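Local coordinates for ABC transporter sugar binding protein (Xanthomonas axonopodis pv. citri, PDB 3UOR) that probably binds maltose or a related sugar in the periplasm and delivers it to an ABC transporter for uptake, at residues Ala49-Gln54 with Trp318-Tyr323. Numbering follows the deposited sequence.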
loop_
_atom_site.group_PDB
_atom_site.type_symbol
_atom_site.label_atom_id
_atom_site.label_comp_id
_atom_site.label_asym_id
_atom_site.label_seq_id
_atom_site.Cartn_x
_atom_site.Cartn_y
_atom_site.Cartn_z
ATOM N N ALA A 49 13.889 21.872 -4.693
ATOM C CA ALA A 49 14.484 23.002 -5.397
ATOM C C ALA A 49 13.534 24.194 -5.347
ATOM O O ALA A 49 13.939 25.302 -5.000
ATOM C CB ALA A 49 14.821 22.627 -6.838
ATOM N N ASP A 50 12.264 23.963 -5.673
ATOM C CA ASP A 50 11.275 25.039 -5.619
ATOM C C ASP A 50 10.931 25.451 -4.185
ATOM O O ASP A 50 10.493 26.571 -3.952
ATOM C CB ASP A 50 10.009 24.646 -6.376
ATOM C CG ASP A 50 8.878 25.630 -6.175
ATOM O OD1 ASP A 50 8.028 25.389 -5.300
ATOM O OD2 ASP A 50 8.824 26.637 -6.901
ATOM N N PHE A 51 11.116 24.543 -3.227
ATOM C CA PHE A 51 10.874 24.875 -1.822
ATOM C C PHE A 51 11.961 25.811 -1.307
ATOM O O PHE A 51 11.681 26.752 -0.558
ATOM C CB PHE A 51 10.817 23.615 -0.955
ATOM C CG PHE A 51 10.891 23.879 0.542
ATOM C CD1 PHE A 51 9.760 24.256 1.254
ATOM C CD2 PHE A 51 12.083 23.706 1.237
ATOM C CE1 PHE A 51 9.819 24.485 2.633
ATOM C CE2 PHE A 51 12.153 23.935 2.617
ATOM C CZ PHE A 51 11.015 24.321 3.314
ATOM N N GLU A 52 13.201 25.530 -1.704
ATOM C CA GLU A 52 14.339 26.366 -1.352
ATOM C C GLU A 52 14.210 27.735 -2.009
ATOM O O GLU A 52 14.450 28.761 -1.383
ATOM C CB GLU A 52 15.637 25.708 -1.799
ATOM C CG GLU A 52 16.050 24.526 -0.958
ATOM C CD GLU A 52 17.333 23.905 -1.458
ATOM O OE1 GLU A 52 17.976 23.150 -0.697
ATOM O OE2 GLU A 52 17.703 24.176 -2.620
ATOM N N LYS A 53 13.823 27.743 -3.278
ATOM C CA LYS A 53 13.615 28.992 -3.988
ATOM C C LYS A 53 12.322 29.686 -3.541
ATOM O O LYS A 53 11.850 30.612 -4.196
ATOM C CB LYS A 53 13.635 28.761 -5.505
ATOM C CG LYS A 53 13.700 30.042 -6.324
ATOM C CD LYS A 53 14.540 29.867 -7.582
ATOM C CE LYS A 53 13.989 28.764 -8.473
ATOM N NZ LYS A 53 13.798 29.258 -9.861
ATOM N N GLN A 54 11.750 29.236 -2.427
ATOM C CA GLN A 54 10.610 29.922 -1.818
ATOM C C GLN A 54 10.927 30.182 -0.354
ATOM O O GLN A 54 10.210 30.913 0.330
ATOM C CB GLN A 54 9.336 29.076 -1.896
ATOM C CG GLN A 54 8.513 29.209 -3.164
ATOM C CD GLN A 54 7.218 28.407 -3.085
ATOM O OE1 GLN A 54 6.474 28.511 -2.108
ATOM N NE2 GLN A 54 6.948 27.599 -4.108
ATOM N N TRP A 318 9.287 21.008 9.911
ATOM C CA TRP A 318 7.856 20.989 9.701
ATOM C C TRP A 318 7.470 21.725 8.420
ATOM O O TRP A 318 6.603 21.276 7.683
ATOM C CB TRP A 318 7.097 21.602 10.869
ATOM C CG TRP A 318 5.677 21.813 10.477
ATOM C CD1 TRP A 318 5.061 23.001 10.211
ATOM C CD2 TRP A 318 4.704 20.792 10.228
ATOM N NE1 TRP A 318 3.749 22.784 9.838
ATOM C CE2 TRP A 318 3.509 21.436 9.845
ATOM C CE3 TRP A 318 4.721 19.395 10.315
ATOM C CZ2 TRP A 318 2.344 20.729 9.547
ATOM C CZ3 TRP A 318 3.569 18.698 10.018
ATOM C CH2 TRP A 318 2.393 19.367 9.638
ATOM N N LYS A 319 8.094 22.868 8.158
ATOM C CA LYS A 319 7.751 23.640 6.955
ATOM C C LYS A 319 7.974 22.817 5.692
ATOM O O LYS A 319 7.195 22.895 4.744
ATOM C CB LYS A 319 8.555 24.946 6.873
ATOM C CG LYS A 319 8.160 26.005 7.903
ATOM C CD LYS A 319 9.065 27.228 7.777
ATOM C CE LYS A 319 8.697 28.344 8.758
ATOM N NZ LYS A 319 7.609 29.213 8.227
ATOM N N LEU A 320 9.047 22.038 5.672
ATOM C CA LEU A 320 9.310 21.182 4.529
ATOM C C LEU A 320 8.183 20.159 4.350
ATOM O O LEU A 320 7.750 19.882 3.229
ATOM C CB LEU A 320 10.659 20.479 4.677
ATOM C CG LEU A 320 10.874 19.330 3.709
ATOM C CD1 LEU A 320 10.808 19.809 2.279
ATOM C CD2 LEU A 320 12.200 18.656 3.989
ATOM N N ILE A 321 7.688 19.613 5.454
ATOM C CA ILE A 321 6.676 18.564 5.369
ATOM C C ILE A 321 5.357 19.156 4.913
ATOM O O ILE A 321 4.615 18.556 4.122
ATOM C CB ILE A 321 6.474 17.844 6.706
ATOM C CG1 ILE A 321 7.664 16.928 7.005
ATOM C CG2 ILE A 321 5.225 16.995 6.658
ATOM C CD1 ILE A 321 7.505 16.161 8.289
ATOM N N GLU A 322 5.092 20.356 5.404
ATOM C CA GLU A 322 3.900 21.095 5.060
ATOM C C GLU A 322 3.906 21.406 3.577
ATOM O O GLU A 322 2.886 21.251 2.914
ATOM C CB GLU A 322 3.849 22.391 5.862
ATOM C CG GLU A 322 2.494 23.043 5.852
ATOM C CD GLU A 322 2.474 24.320 6.671
ATOM O OE1 GLU A 322 3.104 25.306 6.240
ATOM O OE2 GLU A 322 1.828 24.337 7.732
ATOM N N TYR A 323 5.057 21.835 3.063
ATOM C CA TYR A 323 5.217 22.112 1.633
ATOM C C TYR A 323 4.863 20.870 0.815
ATOM O O TYR A 323 4.114 20.948 -0.161
ATOM C CB TYR A 323 6.650 22.558 1.326
ATOM C CG TYR A 323 6.968 22.691 -0.152
ATOM C CD1 TYR A 323 6.672 23.855 -0.850
ATOM C CD2 TYR A 323 7.573 21.652 -0.841
ATOM C CE1 TYR A 323 6.966 23.970 -2.204
ATOM C CE2 TYR A 323 7.864 21.749 -2.190
ATOM C CZ TYR A 323 7.561 22.904 -2.867
ATOM O OH TYR A 323 7.859 22.979 -4.210
#
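F51 and Y323 both carry CG anti to the backbone N (chi1 167° for F51 and close to it for Y323), and since their helices face each other, the two side chains reach out in opposite directions and slide past one another. Each ring thus ends near the root of the other: CB of F51 sits over the centre of the Y323 ring in a CH-pi contact, 3.7 Å from the centroid, while CD1 of F51 comes to 3.5 Å from CG of Y323. The ring planes meet obliquely, at 59°. Farther out, CZ of F51 meets the helix backbone 3.8 Å from CA of L320, and CD1 of L320 lies over one face of the F51 ring, toward its rim. Both helices flank the sheet of one alpha/beta lobe of a periplasmic-binding-protein fold: the C-terminal end of helix 39-52 is joined here to helix 314-324, some 260 residues later in the chain, with V60 of strand 58-64 touching both F51 and L320. At its far end the tyrosine turns polar. Y323 OH donates to D50 OD1 (2.7 Å), which accepts with its anti lone pair, away from OD2; the carboxylate is tilted 34° from the ring plane. NE2 of Q54 approaches the same ring at its edge, 4.1 Å from CE1 of Y323, its amide turned steeply to the ring. V329 and R332 also touch Y323.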